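Long-range contacts in hypothetical protein (Legionella pneumophila subsp. pneumophila, PDB 4KH9), which is of unknown function but binds calcium and, made with a signal sequence, is probably exported from the cytoplasm as a three-domain, largely beta-stranded protein: residues A[175-181]-A[222-228]; A[20-25]-A[292-296]; A[85-91]-A[135-141]; A[8-12]-A[288-293]; A[299-303]-A[343-348]. Where two conformers were deposited one is given. Residues are numbered along the deposited sequence.

Contact 1: A[175-181]-A[222-228]; sequences YGDKLKA and EGTATLD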
# COMPACT_ATOMS: atom_id res chain seq x y z
N TYR A 175 5.20 10.21 -11.35
CA TYR A 175 5.01 9.94 -12.77
C TYR A 175 6.36 9.71 -13.48
O TYR A 175 7.24 10.54 -13.39
CB TYR A 175 4.22 11.09 -13.43
CG TYR A 175 3.98 10.86 -14.90
CD1 TYR A 175 2.90 10.10 -15.35
CD2 TYR A 175 4.86 11.37 -15.86
CE1 TYR A 175 2.71 9.84 -16.70
CE2 TYR A 175 4.67 11.11 -17.22
CZ TYR A 175 3.60 10.35 -17.63
OH TYR A 175 3.41 10.09 -18.97
N GLY A 176 6.47 8.57 -14.15
CA GLY A 176 7.66 8.22 -14.90
C GLY A 176 8.70 7.46 -14.11
O GLY A 176 9.69 7.04 -14.70
N ASP A 177 8.51 7.29 -12.79
CA ASP A 177 9.49 6.51 -12.04
C ASP A 177 9.39 5.03 -12.37
O ASP A 177 8.31 4.52 -12.66
CB ASP A 177 9.29 6.68 -10.53
CG ASP A 177 9.72 8.03 -9.96
OD1 ASP A 177 10.34 8.82 -10.70
OD2 ASP A 177 9.43 8.28 -8.78
N LYS A 178 10.51 4.33 -12.27
CA LYS A 178 10.55 2.89 -12.38
C LYS A 178 10.46 2.31 -10.97
O LYS A 178 11.25 2.67 -10.09
CB LYS A 178 11.81 2.41 -13.10
CG LYS A 178 11.83 0.87 -13.31
CD LYS A 178 12.52 0.47 -14.62
CE LYS A 178 14.01 0.78 -14.64
NZ LYS A 178 14.69 0.25 -15.85
N LEU A 179 9.47 1.46 -10.75
CA LEU A 179 9.29 0.77 -9.48
C LEU A 179 10.04 -0.56 -9.55
O LEU A 179 9.93 -1.25 -10.56
CB LEU A 179 7.79 0.54 -9.21
CG LEU A 179 7.42 -0.19 -7.89
CD1 LEU A 179 6.09 0.27 -7.40
CD2 LEU A 179 7.33 -1.69 -8.10
N LYS A 180 10.75 -0.92 -8.48
CA LYS A 180 11.39 -2.22 -8.37
C LYS A 180 10.83 -2.93 -7.12
O LYS A 180 10.79 -2.35 -6.04
CB LYS A 180 12.91 -2.09 -8.33
CG LYS A 180 13.65 -3.41 -8.39
CD LYS A 180 15.14 -3.15 -8.17
CE LYS A 180 15.94 -4.42 -8.17
NZ LYS A 180 17.34 -4.19 -7.72
N ALA A 181 10.35 -4.18 -7.28
CA ALA A 181 9.84 -4.97 -6.18
C ALA A 181 10.69 -6.21 -5.97
O ALA A 181 11.31 -6.71 -6.92
CB ALA A 181 8.39 -5.38 -6.44
N GLU A 222 12.62 -10.51 -8.72
CA GLU A 222 12.57 -9.05 -8.80
C GLU A 222 11.57 -8.66 -9.85
O GLU A 222 11.45 -9.35 -10.86
CB GLU A 222 13.95 -8.45 -9.09
CG GLU A 222 14.91 -8.55 -7.92
CD GLU A 222 16.31 -8.04 -8.21
OE1 GLU A 222 16.87 -8.42 -9.26
OE2 GLU A 222 16.86 -7.31 -7.36
N GLY A 223 10.83 -7.59 -9.62
CA GLY A 223 9.85 -7.12 -10.59
C GLY A 223 10.01 -5.64 -10.85
O GLY A 223 10.30 -4.88 -9.93
N THR A 224 9.84 -5.21 -12.10
CA THR A 224 9.88 -3.79 -12.44
C THR A 224 8.67 -3.40 -13.27
O THR A 224 8.11 -4.24 -13.97
CB THR A 224 11.17 -3.35 -13.19
OG1 THR A 224 11.21 -3.96 -14.48
CG2 THR A 224 12.43 -3.64 -12.42
N ALA A 225 8.32 -2.11 -13.22
CA ALA A 225 7.31 -1.44 -14.03
C ALA A 225 7.53 0.05 -13.96
O ALA A 225 8.05 0.56 -12.97
CB ALA A 225 5.91 -1.80 -13.53
N THR A 226 7.08 0.77 -14.99
CA THR A 226 7.08 2.23 -15.07
C THR A 226 5.76 2.70 -14.56
O THR A 226 4.72 2.19 -15.00
CB THR A 226 7.36 2.71 -16.53
OG1 THR A 226 8.65 2.25 -16.87
CG2 THR A 226 7.32 4.24 -16.68
N LEU A 227 5.77 3.69 -13.67
CA LEU A 227 4.52 4.22 -13.13
C LEU A 227 4.16 5.41 -13.97
O LEU A 227 4.87 6.42 -13.98
CB LEU A 227 4.67 4.56 -11.64
CG LEU A 227 4.87 3.35 -10.71
CD1 LEU A 227 5.53 3.78 -9.44
CD2 LEU A 227 3.55 2.65 -10.38
N ASP A 228 3.12 5.25 -14.78
CA ASP A 228 2.79 6.31 -15.72
C ASP A 228 1.30 6.60 -15.72
O ASP A 228 0.78 7.10 -16.72
CB ASP A 228 3.31 5.96 -17.13
CG ASP A 228 2.81 4.66 -17.74
OD1 ASP A 228 1.94 3.99 -17.11
OD2 ASP A 228 3.29 4.31 -18.84

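Contact 2: A[20-25]-A[292-296]; sequences LSRENL and ASRYA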
# COMPACT_ATOMS: atom_id res chain seq x y z
N LEU A 20 -11.51 23.46 -3.80
CA LEU A 20 -10.48 23.82 -2.82
C LEU A 20 -10.49 25.31 -2.49
O LEU A 20 -10.87 26.15 -3.31
CB LEU A 20 -9.07 23.41 -3.30
CG LEU A 20 -8.81 21.90 -3.46
CD1 LEU A 20 -7.50 21.67 -4.18
CD2 LEU A 20 -8.84 21.18 -2.12
N SER A 21 -10.05 25.62 -1.29
CA SER A 21 -9.96 26.99 -0.81
C SER A 21 -9.00 27.82 -1.66
O SER A 21 -7.97 27.31 -2.15
CB SER A 21 -9.51 27.01 0.64
OG SER A 21 -9.17 28.35 0.97
N ARG A 22 -9.34 29.10 -1.84
CA ARG A 22 -8.59 30.09 -2.59
C ARG A 22 -7.93 31.09 -1.62
O ARG A 22 -7.35 32.08 -2.05
CB ARG A 22 -9.52 30.82 -3.58
CG ARG A 22 -9.22 30.60 -5.05
CD ARG A 22 -10.16 29.63 -5.72
NE ARG A 22 -10.12 29.78 -7.18
CZ ARG A 22 -10.72 28.97 -8.04
NH1 ARG A 22 -11.40 27.91 -7.61
NH2 ARG A 22 -10.62 29.19 -9.35
N GLU A 23 -8.00 30.79 -0.32
CA GLU A 23 -7.44 31.65 0.71
C GLU A 23 -5.93 31.55 0.76
O GLU A 23 -5.37 30.45 0.78
CB GLU A 23 -8.02 31.30 2.09
CG GLU A 23 -7.93 32.45 3.07
CD GLU A 23 -8.67 32.26 4.38
OE1 GLU A 23 -8.82 31.09 4.81
OE2 GLU A 23 -9.00 33.28 5.02
N ASN A 24 -5.27 32.71 0.77
CA ASN A 24 -3.82 32.78 0.91
C ASN A 24 -3.54 32.77 2.41
O ASN A 24 -3.88 33.75 3.08
CB ASN A 24 -3.25 34.02 0.18
CG ASN A 24 -1.75 34.06 0.11
OD1 ASN A 24 -1.04 33.69 1.05
ND2 ASN A 24 -1.22 34.60 -0.97
N LEU A 25 -3.01 31.66 2.93
CA LEU A 25 -2.76 31.52 4.37
C LEU A 25 -1.34 31.19 4.70
O LEU A 25 -0.71 30.34 4.05
CB LEU A 25 -3.66 30.43 4.97
CG LEU A 25 -5.15 30.69 4.90
CD1 LEU A 25 -5.93 29.37 4.97
CD2 LEU A 25 -5.60 31.71 5.95
N ALA A 292 -3.89 24.00 -12.13
CA ALA A 292 -4.56 24.91 -11.20
C ALA A 292 -5.04 24.13 -9.97
O ALA A 292 -5.80 23.16 -10.10
CB ALA A 292 -5.73 25.61 -11.90
N SER A 293 -4.52 24.47 -8.79
CA SER A 293 -4.86 23.76 -7.56
C SER A 293 -4.43 24.54 -6.37
O SER A 293 -3.84 25.61 -6.50
CB SER A 293 -4.19 22.37 -7.55
OG SER A 293 -4.68 21.54 -6.51
N ARG A 294 -4.71 24.00 -5.18
CA ARG A 294 -4.24 24.58 -3.93
C ARG A 294 -2.96 23.87 -3.53
O ARG A 294 -2.91 22.64 -3.44
CB ARG A 294 -5.31 24.50 -2.83
CG ARG A 294 -4.88 25.21 -1.56
CD ARG A 294 -5.98 25.19 -0.53
NE ARG A 294 -5.60 25.96 0.65
CZ ARG A 294 -5.55 27.28 0.73
NH1 ARG A 294 -5.83 28.03 -0.33
NH2 ARG A 294 -5.17 27.87 1.85
N TYR A 295 -1.92 24.65 -3.29
CA TYR A 295 -0.61 24.12 -2.93
C TYR A 295 -0.13 24.70 -1.62
O TYR A 295 -0.42 25.87 -1.29
CB TYR A 295 0.42 24.45 -4.02
CG TYR A 295 0.12 23.82 -5.36
CD1 TYR A 295 0.60 22.55 -5.68
CD2 TYR A 295 -0.61 24.50 -6.33
CE1 TYR A 295 0.32 21.96 -6.91
CE2 TYR A 295 -0.87 23.92 -7.58
CZ TYR A 295 -0.39 22.66 -7.87
OH TYR A 295 -0.68 22.06 -9.07
N ALA A 296 0.66 23.91 -0.87
CA ALA A 296 1.24 24.40 0.37
C ALA A 296 2.72 24.21 0.33
O ALA A 296 3.21 23.12 0.04
CB ALA A 296 0.65 23.69 1.58

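Contact 3: A[85-91]-A[135-141]; sequences ELLIKTP and KFILKSK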
# COMPACT_ATOMS: atom_id res chain seq x y z
N GLU A 85 -24.47 -23.75 0.58
CA GLU A 85 -24.15 -24.68 1.68
C GLU A 85 -22.87 -25.36 1.26
O GLU A 85 -22.79 -25.81 0.11
CB GLU A 85 -25.29 -25.68 1.94
CG GLU A 85 -26.20 -25.31 3.09
CD GLU A 85 -27.34 -26.30 3.31
OE1 GLU A 85 -27.11 -27.52 3.20
OE2 GLU A 85 -28.46 -25.83 3.65
N LEU A 86 -21.86 -25.35 2.11
CA LEU A 86 -20.56 -25.82 1.70
C LEU A 86 -20.15 -27.13 2.35
O LEU A 86 -20.48 -27.41 3.50
CB LEU A 86 -19.49 -24.74 2.02
CG LEU A 86 -19.63 -23.38 1.24
CD1 LEU A 86 -18.76 -22.30 1.85
CD2 LEU A 86 -19.31 -23.52 -0.27
N LEU A 87 -19.35 -27.89 1.60
CA LEU A 87 -18.73 -29.14 2.03
C LEU A 87 -17.22 -28.99 1.98
O LEU A 87 -16.70 -28.16 1.22
CB LEU A 87 -19.18 -30.33 1.15
CG LEU A 87 -20.69 -30.61 1.04
CD1 LEU A 87 -20.98 -31.55 -0.12
CD2 LEU A 87 -21.24 -31.17 2.34
N ILE A 88 -16.52 -29.81 2.74
CA ILE A 88 -15.07 -29.81 2.71
C ILE A 88 -14.56 -31.27 2.77
O ILE A 88 -14.98 -32.08 3.60
CB ILE A 88 -14.43 -28.90 3.80
CG1 ILE A 88 -12.90 -28.69 3.56
CG2 ILE A 88 -14.78 -29.36 5.23
CD1 ILE A 88 -12.24 -27.50 4.36
N LYS A 89 -13.64 -31.56 1.87
CA LYS A 89 -12.98 -32.85 1.80
C LYS A 89 -11.61 -32.67 2.45
O LYS A 89 -10.85 -31.79 2.08
CB LYS A 89 -12.91 -33.30 0.34
CG LYS A 89 -12.71 -34.80 0.14
CD LYS A 89 -12.76 -35.13 -1.34
CE LYS A 89 -12.81 -36.62 -1.59
NZ LYS A 89 -12.86 -36.93 -3.05
N THR A 90 -11.32 -33.48 3.47
CA THR A 90 -10.05 -33.38 4.20
C THR A 90 -8.92 -34.00 3.36
O THR A 90 -9.22 -34.67 2.36
CB THR A 90 -10.18 -34.07 5.57
OG1 THR A 90 -10.38 -35.49 5.36
CG2 THR A 90 -11.32 -33.50 6.40
N PRO A 91 -7.62 -33.86 3.75
CA PRO A 91 -6.56 -34.51 2.98
C PRO A 91 -6.69 -36.06 2.98
O PRO A 91 -6.12 -36.68 2.09
CB PRO A 91 -5.28 -34.03 3.68
CG PRO A 91 -5.69 -32.74 4.40
CD PRO A 91 -7.05 -33.10 4.89
N LYS A 135 -3.97 -30.90 1.44
CA LYS A 135 -4.90 -30.47 0.41
C LYS A 135 -6.34 -30.77 0.84
O LYS A 135 -6.74 -31.93 0.96
CB LYS A 135 -4.55 -31.11 -0.94
CG LYS A 135 -5.56 -30.88 -2.05
CD LYS A 135 -5.19 -31.72 -3.27
CE LYS A 135 -6.40 -32.09 -4.10
NZ LYS A 135 -6.03 -32.84 -5.33
N PHE A 136 -7.07 -29.70 1.13
CA PHE A 136 -8.49 -29.73 1.45
C PHE A 136 -9.20 -29.31 0.18
O PHE A 136 -8.63 -28.57 -0.62
CB PHE A 136 -8.83 -28.82 2.65
CG PHE A 136 -8.31 -29.21 4.01
CD1 PHE A 136 -6.98 -28.99 4.34
CD2 PHE A 136 -9.15 -29.75 4.97
CE1 PHE A 136 -6.49 -29.33 5.61
CE2 PHE A 136 -8.67 -30.09 6.24
CZ PHE A 136 -7.35 -29.86 6.57
N ILE A 137 -10.41 -29.80 -0.03
CA ILE A 137 -11.21 -29.44 -1.19
C ILE A 137 -12.52 -28.84 -0.67
O ILE A 137 -13.28 -29.50 0.03
CB ILE A 137 -11.43 -30.64 -2.16
CG1 ILE A 137 -10.07 -31.21 -2.65
CG2 ILE A 137 -12.35 -30.20 -3.36
CD1 ILE A 137 -10.15 -32.40 -3.63
N LEU A 138 -12.76 -27.57 -1.00
CA LEU A 138 -13.98 -26.86 -0.65
C LEU A 138 -14.93 -27.02 -1.81
O LEU A 138 -14.53 -26.79 -2.95
CB LEU A 138 -13.68 -25.39 -0.35
CG LEU A 138 -14.88 -24.52 0.14
CD1 LEU A 138 -15.40 -24.97 1.55
CD2 LEU A 138 -14.50 -23.04 0.11
N LYS A 139 -16.15 -27.42 -1.53
CA LYS A 139 -17.12 -27.67 -2.59
C LYS A 139 -18.50 -27.18 -2.17
O LYS A 139 -18.86 -27.16 -0.98
CB LYS A 139 -17.16 -29.20 -2.89
CG LYS A 139 -17.93 -29.63 -4.14
CD LYS A 139 -18.26 -31.13 -4.11
CE LYS A 139 -17.32 -31.98 -4.92
NZ LYS A 139 -17.59 -31.88 -6.38
N SER A 140 -19.26 -26.78 -3.16
CA SER A 140 -20.65 -26.39 -3.00
C SER A 140 -21.51 -27.64 -2.94
O SER A 140 -21.22 -28.61 -3.64
CB SER A 140 -21.05 -25.50 -4.18
OG SER A 140 -22.26 -24.86 -3.87
N LYS A 141 -22.56 -27.64 -2.13
CA LYS A 141 -23.46 -28.79 -2.03
C LYS A 141 -24.38 -28.81 -3.28
O LYS A 141 -24.68 -29.87 -3.83
CB LYS A 141 -24.25 -28.68 -0.71
CG LYS A 141 -24.99 -29.94 -0.29
CD LYS A 141 -25.61 -29.81 1.11
CE LYS A 141 -24.60 -29.69 2.24
NZ LYS A 141 -25.23 -29.55 3.58
O HOH W 1 -22.87 -27.96 4.84

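Contact 4: A[8-12]-A[288-293]; sequences PTKAY and DVATAS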
# COMPACT_ATOMS: atom_id res chain seq x y z
N PRO A 8 10.77 18.27 -14.01
CA PRO A 8 9.76 18.65 -15.01
C PRO A 8 8.34 18.46 -14.47
O PRO A 8 8.08 17.46 -13.82
CB PRO A 8 10.04 17.68 -16.17
CG PRO A 8 11.44 17.24 -15.96
CD PRO A 8 11.59 17.15 -14.49
N THR A 9 7.46 19.43 -14.68
CA THR A 9 6.10 19.31 -14.16
C THR A 9 5.21 18.53 -15.15
O THR A 9 5.49 18.45 -16.34
CB THR A 9 5.47 20.68 -13.81
OG1 THR A 9 5.28 21.43 -14.98
CG2 THR A 9 6.28 21.47 -12.79
N LYS A 10 4.12 17.98 -14.63
CA LYS A 10 3.15 17.20 -15.39
C LYS A 10 1.74 17.64 -14.97
O LYS A 10 1.44 17.75 -13.79
CB LYS A 10 3.40 15.69 -15.14
CG LYS A 10 2.37 14.72 -15.73
CD LYS A 10 2.47 14.51 -17.22
CE LYS A 10 1.54 13.39 -17.59
NZ LYS A 10 1.29 13.34 -19.04
N ALA A 11 0.90 17.95 -15.95
CA ALA A 11 -0.49 18.34 -15.67
C ALA A 11 -1.36 17.10 -15.45
O ALA A 11 -1.02 16.02 -15.93
CB ALA A 11 -1.04 19.19 -16.82
N TYR A 12 -2.46 17.27 -14.71
CA TYR A 12 -3.45 16.21 -14.49
C TYR A 12 -4.85 16.84 -14.51
O TYR A 12 -5.01 18.04 -14.28
CB TYR A 12 -3.18 15.41 -13.20
CG TYR A 12 -3.42 16.16 -11.90
CD1 TYR A 12 -2.47 17.03 -11.39
CD2 TYR A 12 -4.58 15.94 -11.15
CE1 TYR A 12 -2.68 17.71 -10.19
CE2 TYR A 12 -4.78 16.59 -9.93
CZ TYR A 12 -3.82 17.47 -9.45
OH TYR A 12 -4.01 18.14 -8.26
N ASP A 288 6.98 26.44 -10.38
CA ASP A 288 6.45 26.19 -11.71
C ASP A 288 5.21 25.28 -11.54
O ASP A 288 5.34 24.21 -10.96
CB ASP A 288 7.52 25.59 -12.65
CG ASP A 288 7.07 25.45 -14.10
OD1 ASP A 288 6.26 26.29 -14.57
OD2 ASP A 288 7.57 24.53 -14.79
N VAL A 289 4.03 25.75 -11.91
CA VAL A 289 2.76 25.02 -11.71
C VAL A 289 2.22 24.60 -13.08
O VAL A 289 2.15 25.43 -13.99
CB VAL A 289 1.72 25.91 -10.93
CG1 VAL A 289 0.38 25.21 -10.79
CG2 VAL A 289 2.25 26.33 -9.56
N ALA A 290 1.80 23.32 -13.20
CA ALA A 290 1.24 22.75 -14.43
C ALA A 290 -0.28 22.69 -14.37
O ALA A 290 -0.94 22.81 -15.41
CB ALA A 290 1.80 21.34 -14.65
N THR A 291 -0.85 22.47 -13.16
CA THR A 291 -2.30 22.33 -12.96
C THR A 291 -2.79 23.27 -11.85
O THR A 291 -2.21 23.29 -10.77
CB THR A 291 -2.65 20.87 -12.63
OG1 THR A 291 -2.47 20.10 -13.81
CG2 THR A 291 -4.07 20.67 -12.13
N ALA A 292 -3.89 24.00 -12.13
CA ALA A 292 -4.56 24.91 -11.20
C ALA A 292 -5.04 24.13 -9.97
O ALA A 292 -5.80 23.16 -10.10
CB ALA A 292 -5.73 25.61 -11.90
N SER A 293 -4.52 24.47 -8.79
CA SER A 293 -4.86 23.76 -7.56
C SER A 293 -4.43 24.54 -6.37
O SER A 293 -3.84 25.61 -6.50
CB SER A 293 -4.19 22.37 -7.55
OG SER A 293 -4.68 21.54 -6.51

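Contact 5: A[299-303]-A[343-348]; sequences SVLFQ and NLYLGY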
# COMPACT_ATOMS: atom_id res chain seq x y z
N SER A 299 8.28 24.54 5.19
CA SER A 299 9.71 24.63 5.50
C SER A 299 9.94 24.59 7.00
O SER A 299 9.05 24.96 7.77
CB SER A 299 10.31 25.89 4.92
OG SER A 299 11.73 25.84 4.95
N VAL A 300 11.12 24.15 7.43
CA VAL A 300 11.48 24.08 8.85
C VAL A 300 12.81 24.82 9.08
O VAL A 300 13.77 24.61 8.34
CB VAL A 300 11.52 22.62 9.38
CG1 VAL A 300 12.57 21.79 8.67
CG2 VAL A 300 11.74 22.57 10.89
N LEU A 301 12.84 25.68 10.09
CA LEU A 301 14.04 26.42 10.48
C LEU A 301 14.76 25.63 11.56
O LEU A 301 14.17 25.30 12.59
CB LEU A 301 13.71 27.84 10.95
CG LEU A 301 14.89 28.76 11.31
CD1 LEU A 301 15.59 29.26 10.06
CD2 LEU A 301 14.42 29.94 12.10
N PHE A 302 16.03 25.30 11.31
CA PHE A 302 16.91 24.57 12.22
C PHE A 302 17.97 25.49 12.78
O PHE A 302 18.29 26.51 12.16
CB PHE A 302 17.57 23.40 11.48
CG PHE A 302 16.82 22.09 11.50
CD1 PHE A 302 15.78 21.84 10.62
CD2 PHE A 302 17.20 21.07 12.37
CE1 PHE A 302 15.10 20.62 10.64
CE2 PHE A 302 16.53 19.85 12.38
CZ PHE A 302 15.48 19.63 11.52
N GLN A 303 18.52 25.13 13.96
CA GLN A 303 19.60 25.84 14.65
C GLN A 303 20.77 24.90 14.79
O GLN A 303 20.56 23.76 15.19
CB GLN A 303 19.13 26.37 16.02
CG GLN A 303 20.23 27.03 16.85
CD GLN A 303 19.81 27.36 18.27
OE1 GLN A 303 18.69 27.81 18.52
NE2 GLN A 303 20.73 27.21 19.21
N ASN A 343 24.31 30.32 12.25
CA ASN A 343 23.82 29.29 13.17
C ASN A 343 22.39 28.82 12.78
O ASN A 343 21.75 28.12 13.57
CB ASN A 343 23.84 29.84 14.61
CG ASN A 343 23.83 28.81 15.71
OD1 ASN A 343 24.08 27.61 15.51
ND2 ASN A 343 23.53 29.26 16.92
N LEU A 344 21.91 29.16 11.55
CA LEU A 344 20.57 28.75 11.09
C LEU A 344 20.60 28.13 9.70
O LEU A 344 21.42 28.52 8.86
CB LEU A 344 19.61 29.96 11.05
CG LEU A 344 19.22 30.64 12.36
CD1 LEU A 344 18.58 31.99 12.09
CD2 LEU A 344 18.29 29.77 13.20
N TYR A 345 19.67 27.18 9.43
CA TYR A 345 19.54 26.58 8.11
C TYR A 345 18.10 26.04 7.88
O TYR A 345 17.34 25.86 8.83
CB TYR A 345 20.59 25.48 7.86
CG TYR A 345 20.40 24.17 8.60
CD1 TYR A 345 19.62 23.15 8.05
CD2 TYR A 345 21.10 23.90 9.77
CE1 TYR A 345 19.47 21.92 8.71
CE2 TYR A 345 20.97 22.67 10.43
CZ TYR A 345 20.16 21.68 9.88
OH TYR A 345 20.01 20.47 10.52
N LEU A 346 17.74 25.83 6.60
CA LEU A 346 16.45 25.28 6.19
C LEU A 346 16.60 23.78 6.08
O LEU A 346 17.39 23.31 5.25
CB LEU A 346 15.94 25.88 4.86
CG LEU A 346 15.57 27.36 4.85
CD1 LEU A 346 15.25 27.83 3.44
CD2 LEU A 346 14.43 27.63 5.78
N GLY A 347 15.89 23.04 6.95
CA GLY A 347 15.93 21.58 6.99
C GLY A 347 15.34 20.90 5.76
O GLY A 347 15.87 19.90 5.26
N TYR A 348 14.23 21.45 5.26
CA TYR A 348 13.60 20.91 4.06
C TYR A 348 12.75 21.97 3.39
O TYR A 348 12.44 23.00 3.98
CB TYR A 348 12.74 19.65 4.37
CG TYR A 348 11.59 19.84 5.32
CD1 TYR A 348 10.44 20.51 4.92
CD2 TYR A 348 11.59 19.24 6.58
CE1 TYR A 348 9.34 20.63 5.77
CE2 TYR A 348 10.49 19.33 7.43
CZ TYR A 348 9.37 20.03 7.02
OH TYR A 348 8.29 20.15 7.87

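Contact 1: A[175-181]-A[222-228]
This is an antiparallel pairing of two neighbouring strands, 178-186 and 220-226, in the central domain, whose family belongs to the E-set clan of immunoglobulin-like beta-sandwiches. The short segments run at 164° to each other with axes 4.6 Å apart. L179 and A225 form a hydrogen-bonded pair (L179 N to A225 O 2.8 Å, A225 N to L179 O 3.2 Å), as do A181 and G223 (A181 N to G223 O 2.7 Å, G223 N to A181 O 2.9 Å). Beyond them the pattern runs on into the loop, with L227 N 2.9 Å from D177 O and G176 N 2.7 Å from L227 O. G176 has phi 90°, where a CB would press on the preceding carbonyl. L179, A181 and A225 share the buried face; L179 CB lies 4.0 Å from L227 CD1, and both leucines pack on F261 of strand 251-264 and L201 of strand 196-202. The other face carries K178, K180, T224 and T226. There K180 NZ makes a salt bridge of 3.2 Å to E222 OE2. The chemistry is thus two-sided: backbone bonds fix the register, aliphatic groups look into the sandwich, and charged or hydroxyl groups meet solvent.

Contact 2: A[20-25]-A[292-296]
An extended loop from the N-terminal part of the chain lies against the beta-sandwich of the C-terminal, E-set-like domain, and R294 at the start of strand 293-302 holds it. L20 comes first: its CB points toward the strand, and its CD1 sits 3.8 Å from R294 CB and 3.7 Å from S293 OG, a hydroxyl whose hydrogen bond goes to D353. S21 follows with an ST turn, its OG accepting from E23 N at 3.0 Å, bringing two carbonyls round to the arginine. The same OG lies over one face of the R294 guanidinium, 3.6 Å from NH1. R22 points away from the strand and forms a cation-pi interaction with W321. E23 contributes its carbonyl rather than its carboxylate. N24 points away from 292-296, and its OD1 bonds to R318 of strand 312-322. With L25 the chain enters strand 25-29, an outermost strand of the same sheet, close in sequence to the calcium ligand D27; L25 CD1 is 3.5 Å from R294 NH2. The guanidinium thus binds main-chain oxygens: R294 NH1 donates to S21 O at 2.9 Å and to E23 O at 2.7 Å, and R294 NH2 reaches E23 O at 2.8 Å.

Contact 3: A[85-91]-A[135-141]
L86, I88 and L138 form the apolar centre, on the buried face of two paired strands. L86 CB is 4.1 Å from L138 CD1, and both residues pack on L58 of helix 55-60 and I75 of strand 72-77. Toward one end I88 CD1 reaches F136 CD2 at 3.9 Å, and P91 lies over one face of the F136 ring in a CH-pi contact, P91 CD 3.7 Å from the centroid and nearly on the ring normal. The backbone between these groups is regular: L87 N to K139 O 2.7 Å, K139 N to L87 O 2.9 Å, K89 N to I137 O 2.8 Å and I137 N to K89 O 2.9 Å, leaving L86-S140 and I88-L138 as non-hydrogen-bonded pairs. The opposite face bears L87, K89, I137 and K139 and is more open; CB of K89 and CB of I137 are 3.9 Å apart. At the polar edge, K141 N donates to E85 O at 2.9 Å, K141 NZ forms a 2.8 Å salt bridge with E85 OE1, and a water links L86 O to K141 NZ. The aliphatic part of K141 covers L87, CE to CD2 3.7 Å. Strands 86-89 and 135-140, crossing at 159°, are the inner pair of a four-stranded antiparallel sheet in the N-terminal domain, whose buried face meets I75 of the domain's other four-stranded antiparallel sheet, with helix 55-60 alongside.

Contact 4: A[8-12]-A[288-293]
The Y12 ring lies over the methyl group of T291, a CH-pi contact in which T291 CG2 is 4.2 Å from the ring centroid and 23° off its normal. The other branch of the same threonine serves the backbone: T291 OG1 accepts a hydrogen bond from Y12 N at 3.0 Å. One side chain therefore fixes both the main chain and the ring of Y12. Before it, A11 CB and A290 CB meet at 4.2 Å, and A290 CB also lies 3.5 Å from T9 OG1, so that the small alanines let the two backbones come close, with CA of A11 and CA of A290 4.9 Å apart. T9 points toward the strand end, its CG2 3.4 Å from D288 O. K10 turns away and forms a salt bridge with E230, while the Y12 hydroxyl bonds to D353, which also accepts from S293. The loop 8-12, following strand 2-3, thereby rests on the turn between strands 281-289 and 293-302, which belong to different sheets of the C-terminal sandwich. Nearby, T9 touches S269 of strand 268-278, and K10 pairs through its backbone with P266, in the link from strand 251-264 of the central domain.

Contact 5: A[299-303]-A[343-348]
Strands 293-302 and 345-353 pair antiparallel within the five-stranded sheet of the C-terminal beta-sandwich, an E-set family domain; their short segments cross at 136°, well short of straight antiparallel. Among the backbone hydrogen bonds, F302 and Y345 form a reciprocal pair (F302 N to Y345 O 2.9 Å, Y345 N to F302 O 3.1 Å), and G347 N donates to V300 O at 3.0 Å. G347 departs from extended geometry (phi -67°, psi -40°), and a CB there would clash with V300 CG1 and F302 CE1; F302 CD1 instead approaches G347 CA to 3.6 Å. Aromatic contacts gather on one face. F302 CB sits over the Y345 ring, 3.6 Å from its centroid, while the two rings are nearly parallel but slid apart, centroids 5.2 Å from each other. V300 CG1 similarly lies over Y348, 3.8 Å from the ring centroid; the Y348 hydroxyl itself bonds to Q298. Aliphatic packing occupies the other face, where L301 CG is 4.0 Å from L344 CD2, and L301 and L346 both reach F333 of strand 325-333 in the facing sheet. A side-chain hydrogen bond supplements the pairing where the backbones have spread: S299 OG donates to Y348 O at 3.1 Å.

From the N terminus, the loop after strand 2-3 makes contacts 4 and 2 in turn, both closing on the stretch around 288-296 and sharing A292 and S293. These very long loops bring residues 8-12 and 20-25 onto the C-terminal sandwich and enclose contacts 3 and 1. Contact 3 closes within the N-terminal domain before contact 1 opens in the central one, their centres about 40 Å apart. Contact 5 follows contact 2 along strand 293-302, entirely in the C-terminal domain, and lies about 63 Å from contact 3, centre to centre. Contacts 1 and 4 touch where Y175 packs on K10, near the junction of central and C-terminal domains.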